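Local coordinates for octopine dehydrogenase (Pecten maximus, PDB 3C7A), which catalyses the NADH-dependent reductive condensation of L-arginine with pyruvate to give D-octopine, and the reverse oxidation, at residues A[42-56]-A[151-163]. Numbering follows the deposited sequence.
Sequences WTKALGADELTVIVN and KEFGRKVEVLGTK
W42 sets CD1 and NE1 of its indole against the backbone of G154, with NE1 3.6 Å from G154 CA. The same ring stacks on H15 of helix 12-21. A45, in the last turn of helix 38-46, lies beside R155. Its carbonyl O accepts a bond from R155 NH1 at 3.1 Å, in the guanidinium plane. R155 reaches this spot because its chain bends at chi3 (67°). D49 OD2 meets the NH1/NH2 end of the guanidinium and accepts from both nitrogens, from NH2 at 3.1 Å. Carboxylate and guanidinium planes stand 78° apart in this salt bridge. L51 puts CD1 3.6 Å from G154 O. From T52 the backbones pair as parallel strands. T52 N donates to R155 O, and a water links that oxygen to E50 O and T52 OG1. V53 and V157 lie side by side on one face. On the other face, I54 CD1 meets K156 CD at 3.8 Å. I54 O receives V159 N at 3.0 Å, almost straight. N56 ND2 donates to V159 O (3.1 Å) and E158 OE2, while its OD1 bonds Q62. This parallel pair, with its hairpin to 62-67, extends the sheet of the Rossmann-type NADH-binding domain. V157 and V159 pack on T16 of helix 12-21, which follows the glycine-rich NADH-binding loop.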
loop_
_atom_site.group_PDB
_atom_site.type_symbol
_atom_site.label_atom_id
_atom_site.label_comp_id
_atom_site.label_asym_id
_atom_site.label_seq_id
_atom_site.Cartn_x
_atom_site.Cartn_y
_atom_site.Cartn_z
ATOM N N TRP A 42 12.663 -3.838 22.419
ATOM C CA TRP A 42 13.032 -4.982 21.574
ATOM C C TRP A 42 14.353 -5.616 22.031
ATOM O O TRP A 42 14.434 -6.836 22.191
ATOM C CB TRP A 42 13.128 -4.545 20.100
ATOM C CG TRP A 42 13.139 -5.667 19.065
ATOM C CD1 TRP A 42 13.582 -6.952 19.236
ATOM C CD2 TRP A 42 12.723 -5.572 17.692
ATOM N NE1 TRP A 42 13.448 -7.663 18.068
ATOM C CE2 TRP A 42 12.924 -6.843 17.104
ATOM C CE3 TRP A 42 12.189 -4.541 16.906
ATOM C CZ2 TRP A 42 12.613 -7.110 15.763
ATOM C CZ3 TRP A 42 11.877 -4.807 15.571
ATOM C CH2 TRP A 42 12.093 -6.082 15.016
ATOM N N THR A 43 15.373 -4.784 22.246
ATOM C CA THR A 43 16.715 -5.243 22.639
ATOM C C THR A 43 16.724 -6.000 23.978
ATOM O O THR A 43 17.441 -6.995 24.131
ATOM C CB THR A 43 17.729 -4.063 22.690
ATOM O OG1 THR A 43 17.663 -3.312 21.470
ATOM C CG2 THR A 43 19.157 -4.567 22.881
ATOM N N LYS A 44 15.920 -5.528 24.930
ATOM C CA LYS A 44 15.857 -6.118 26.272
ATOM C C LYS A 44 15.150 -7.479 26.282
ATOM O O LYS A 44 15.549 -8.387 27.019
ATOM C CB LYS A 44 15.168 -5.148 27.240
ATOM C CG LYS A 44 15.732 -5.151 28.660
ATOM C CD LYS A 44 15.071 -6.198 29.543
ATOM C CE LYS A 44 15.656 -6.187 30.945
ATOM N NZ LYS A 44 15.057 -7.252 31.794
ATOM N N ALA A 45 14.111 -7.616 25.460
ATOM C CA ALA A 45 13.328 -8.852 25.382
ATOM C C ALA A 45 14.064 -10.000 24.681
ATOM O O ALA A 45 13.895 -11.165 25.053
ATOM C CB ALA A 45 11.984 -8.588 24.708
ATOM N N LEU A 46 14.875 -9.669 23.675
ATOM C CA LEU A 46 15.626 -10.676 22.916
ATOM C C LEU A 46 16.853 -11.199 23.675
ATOM O O LEU A 46 17.104 -12.407 23.699
ATOM C CB LEU A 46 16.030 -10.135 21.534
ATOM C CG LEU A 46 16.804 -11.051 20.572
ATOM C CD1 LEU A 46 15.964 -12.236 20.107
ATOM C CD2 LEU A 46 17.324 -10.266 19.372
ATOM N N GLY A 47 17.612 -10.287 24.283
ATOM C CA GLY A 47 18.813 -10.643 25.040
ATOM C C GLY A 47 19.920 -11.217 24.173
ATOM O O GLY A 47 20.311 -10.613 23.170
ATOM N N ALA A 48 20.416 -12.391 24.560
ATOM C CA ALA A 48 21.492 -13.070 23.834
ATOM C C ALA A 48 20.990 -14.153 22.869
ATOM O O ALA A 48 21.792 -14.831 22.220
ATOM C CB ALA A 48 22.506 -13.657 24.819
ATOM N N ASP A 49 19.668 -14.304 22.776
ATOM C CA ASP A 49 19.047 -15.354 21.956
ATOM C C ASP A 49 18.891 -14.964 20.476
ATOM O O ASP A 49 19.180 -13.828 20.091
ATOM C CB ASP A 49 17.687 -15.759 22.546
ATOM C CG ASP A 49 17.798 -16.331 23.959
ATOM O OD1 ASP A 49 18.853 -16.908 24.307
ATOM O OD2 ASP A 49 16.815 -16.209 24.723
ATOM N N GLU A 50 18.438 -15.921 19.663
ATOM C CA GLU A 50 18.207 -15.717 18.226
ATOM C C GLU A 50 16.721 -15.501 17.907
ATOM O O GLU A 50 15.849 -16.032 18.598
ATOM C CB GLU A 50 18.728 -16.916 17.423
ATOM C CG GLU A 50 20.244 -17.111 17.449
ATOM C CD GLU A 50 20.707 -18.280 16.585
ATOM O OE1 GLU A 50 20.279 -19.427 16.838
ATOM O OE2 GLU A 50 21.510 -18.051 15.656
ATOM N N LEU A 51 16.448 -14.724 16.857
ATOM C CA LEU A 51 15.079 -14.486 16.379
ATOM C C LEU A 51 14.595 -15.656 15.511
ATOM O O LEU A 51 15.336 -16.139 14.652
ATOM C CB LEU A 51 15.015 -13.168 15.594
ATOM C CG LEU A 51 13.667 -12.624 15.101
ATOM C CD1 LEU A 51 12.829 -12.060 16.244
ATOM C CD2 LEU A 51 13.883 -11.559 14.032
ATOM N N THR A 52 13.354 -16.093 15.732
ATOM C CA THR A 52 12.810 -17.290 15.071
ATOM C C THR A 52 11.597 -17.002 14.171
ATOM O O THR A 52 10.632 -16.362 14.598
ATOM C CB THR A 52 12.434 -18.390 16.109
ATOM O OG1 THR A 52 13.507 -18.565 17.044
ATOM C CG2 THR A 52 12.148 -19.724 15.424
ATOM N N VAL A 53 11.664 -17.486 12.929
ATOM C CA VAL A 53 10.551 -17.406 11.974
ATOM C C VAL A 53 10.045 -18.817 11.637
ATOM O O VAL A 53 10.814 -19.666 11.178
ATOM C CB VAL A 53 10.957 -16.663 10.665
ATOM C CG1 VAL A 53 9.776 -16.563 9.701
ATOM C CG2 VAL A 53 11.508 -15.269 10.967
ATOM N N ILE A 54 8.753 -19.056 11.867
ATOM C CA ILE A 54 8.126 -20.358 11.592
ATOM C C ILE A 54 7.294 -20.297 10.306
ATOM O O ILE A 54 6.365 -19.492 10.196
ATOM C CB ILE A 54 7.240 -20.836 12.776
ATOM C CG1 ILE A 54 8.029 -20.803 14.089
ATOM C CG2 ILE A 54 6.693 -22.245 12.513
ATOM C CD1 ILE A 54 7.164 -20.770 15.335
ATOM N N VAL A 55 7.633 -21.157 9.346
ATOM C CA VAL A 55 7.009 -21.143 8.017
ATOM C C VAL A 55 6.143 -22.385 7.762
ATOM O O VAL A 55 6.639 -23.514 7.790
ATOM C CB VAL A 55 8.071 -20.992 6.886
ATOM C CG1 VAL A 55 7.413 -20.984 5.510
ATOM C CG2 VAL A 55 8.898 -19.724 7.080
ATOM N N ASN A 56 4.853 -22.160 7.518
ATOM C CA ASN A 56 3.924 -23.228 7.143
ATOM C C ASN A 56 4.037 -23.565 5.657
ATOM O O ASN A 56 3.926 -22.680 4.803
ATOM C CB ASN A 56 2.483 -22.843 7.492
ATOM C CG ASN A 56 2.204 -22.899 8.984
ATOM O OD1 ASN A 56 2.298 -23.958 9.607
ATOM N ND2 ASN A 56 1.842 -21.759 9.562
ATOM N N LYS A 151 3.777 -13.850 17.507
ATOM C CA LYS A 151 3.423 -14.771 18.594
ATOM C C LYS A 151 3.981 -14.319 19.949
ATOM O O LYS A 151 3.336 -14.503 20.986
ATOM C CB LYS A 151 3.896 -16.198 18.281
ATOM C CG LYS A 151 3.365 -16.791 16.967
ATOM C CD LYS A 151 1.845 -16.973 16.964
ATOM C CE LYS A 151 1.407 -18.164 17.808
ATOM N NZ LYS A 151 -0.073 -18.345 17.777
ATOM N N GLU A 152 5.183 -13.743 19.928
ATOM C CA GLU A 152 5.848 -13.226 21.126
ATOM C C GLU A 152 6.724 -12.035 20.731
ATOM O O GLU A 152 7.624 -12.177 19.900
ATOM C CB GLU A 152 6.687 -14.329 21.791
ATOM C CG GLU A 152 7.421 -13.909 23.064
ATOM C CD GLU A 152 8.118 -15.066 23.771
ATOM O OE1 GLU A 152 8.348 -16.122 23.140
ATOM O OE2 GLU A 152 8.442 -14.918 24.968
ATOM N N PHE A 153 6.451 -10.870 21.322
ATOM C CA PHE A 153 7.120 -9.615 20.941
ATOM C C PHE A 153 8.649 -9.683 21.007
ATOM O O PHE A 153 9.231 -9.941 22.065
ATOM C CB PHE A 153 6.596 -8.426 21.765
ATOM C CG PHE A 153 7.303 -7.120 21.474
ATOM C CD1 PHE A 153 8.300 -6.648 22.326
ATOM C CD2 PHE A 153 6.974 -6.367 20.348
ATOM C CE1 PHE A 153 8.961 -5.446 22.063
ATOM C CE2 PHE A 153 7.627 -5.161 20.076
ATOM C CZ PHE A 153 8.622 -4.701 20.936
ATOM N N GLY A 154 9.279 -9.452 19.857
ATOM C CA GLY A 154 10.735 -9.388 19.745
ATOM C C GLY A 154 11.449 -10.728 19.676
ATOM O O GLY A 154 12.681 -10.769 19.641
ATOM N N ARG A 155 10.685 -11.820 19.642
ATOM C CA ARG A 155 11.257 -13.167 19.746
ATOM C C ARG A 155 10.753 -14.184 18.708
ATOM O O ARG A 155 11.535 -15.008 18.228
ATOM C CB ARG A 155 11.064 -13.724 21.166
ATOM C CG ARG A 155 11.839 -12.973 22.256
ATOM C CD ARG A 155 11.566 -13.526 23.656
ATOM N NE ARG A 155 12.091 -14.881 23.836
ATOM C CZ ARG A 155 13.331 -15.172 24.224
ATOM N NH1 ARG A 155 14.207 -14.207 24.481
ATOM N NH2 ARG A 155 13.699 -16.440 24.352
ATOM N N LYS A 156 9.463 -14.130 18.366
ATOM C CA LYS A 156 8.851 -15.155 17.505
ATOM C C LYS A 156 7.721 -14.627 16.611
ATOM O O LYS A 156 6.866 -13.866 17.067
ATOM C CB LYS A 156 8.333 -16.317 18.364
ATOM C CG LYS A 156 8.170 -17.640 17.622
ATOM C CD LYS A 156 7.465 -18.692 18.485
ATOM C CE LYS A 156 8.352 -19.211 19.618
ATOM N NZ LYS A 156 9.440 -20.110 19.130
ATOM N N VAL A 157 7.723 -15.057 15.346
ATOM C CA VAL A 157 6.691 -14.681 14.364
ATOM C C VAL A 157 6.316 -15.865 13.443
ATOM O O VAL A 157 7.162 -16.705 13.127
ATOM C CB VAL A 157 7.112 -13.413 13.546
ATOM C CG1 VAL A 157 8.318 -13.695 12.644
ATOM C CG2 VAL A 157 5.938 -12.845 12.744
ATOM N N GLU A 158 5.048 -15.922 13.025
ATOM C CA GLU A 158 4.526 -17.035 12.217
ATOM C C GLU A 158 3.984 -16.595 10.848
ATOM O O GLU A 158 3.211 -15.640 10.753
ATOM C CB GLU A 158 3.435 -17.795 12.996
ATOM C CG GLU A 158 2.950 -19.088 12.327
ATOM C CD GLU A 158 1.796 -19.766 13.060
ATOM O OE1 GLU A 158 1.172 -19.138 13.944
ATOM O OE2 GLU A 158 1.506 -20.940 12.740
ATOM N N VAL A 159 4.394 -17.310 9.799
ATOM C CA VAL A 159 3.895 -17.080 8.438
ATOM C C VAL A 159 2.789 -18.089 8.100
ATOM O O VAL A 159 3.015 -19.303 8.123
ATOM C CB VAL A 159 5.041 -17.157 7.382
ATOM C CG1 VAL A 159 4.491 -17.072 5.960
ATOM C CG2 VAL A 159 6.075 -16.056 7.617
ATOM N N LEU A 160 1.599 -17.575 7.792
ATOM C CA LEU A 160 0.439 -18.415 7.474
ATOM C C LEU A 160 0.362 -18.805 5.993
ATOM O O LEU A 160 -0.205 -19.848 5.656
ATOM C CB LEU A 160 -0.871 -17.735 7.908
ATOM C CG LEU A 160 -1.277 -17.588 9.387
ATOM C CD1 LEU A 160 -1.119 -18.887 10.185
ATOM C CD2 LEU A 160 -0.556 -16.431 10.080
ATOM N N GLY A 161 0.926 -17.968 5.121
ATOM C CA GLY A 161 0.940 -18.222 3.675
ATOM C C GLY A 161 1.789 -17.235 2.885
ATOM O O GLY A 161 2.062 -16.130 3.356
ATOM N N THR A 162 2.196 -17.639 1.679
ATOM C CA THR A 162 3.052 -16.824 0.802
ATOM C C THR A 162 2.518 -16.800 -0.639
ATOM O O THR A 162 2.186 -17.848 -1.203
ATOM C CB THR A 162 4.519 -17.343 0.805
ATOM O OG1 THR A 162 5.007 -17.417 2.151
ATOM C CG2 THR A 162 5.438 -16.433 -0.012
ATOM N N LYS A 163 2.446 -15.601 -1.222
ATOM C CA LYS A 163 2.004 -15.403 -2.612
ATOM C C LYS A 163 2.936 -16.099 -3.613
ATOM O O LYS A 163 4.133 -16.238 -3.356
ATOM C CB LYS A 163 1.927 -13.907 -2.948
ATOM C CG LYS A 163 0.975 -13.080 -2.083
ATOM C CD LYS A 163 -0.440 -13.054 -2.644
ATOM C CE LYS A 163 -1.313 -12.060 -1.890
ATOM N NZ LYS A 163 -2.710 -12.030 -2.409
HETATM O O HOH W 1 13.439 -17.042 19.313
HETATM O O HOH W 2 4.454 -20.328 2.937
#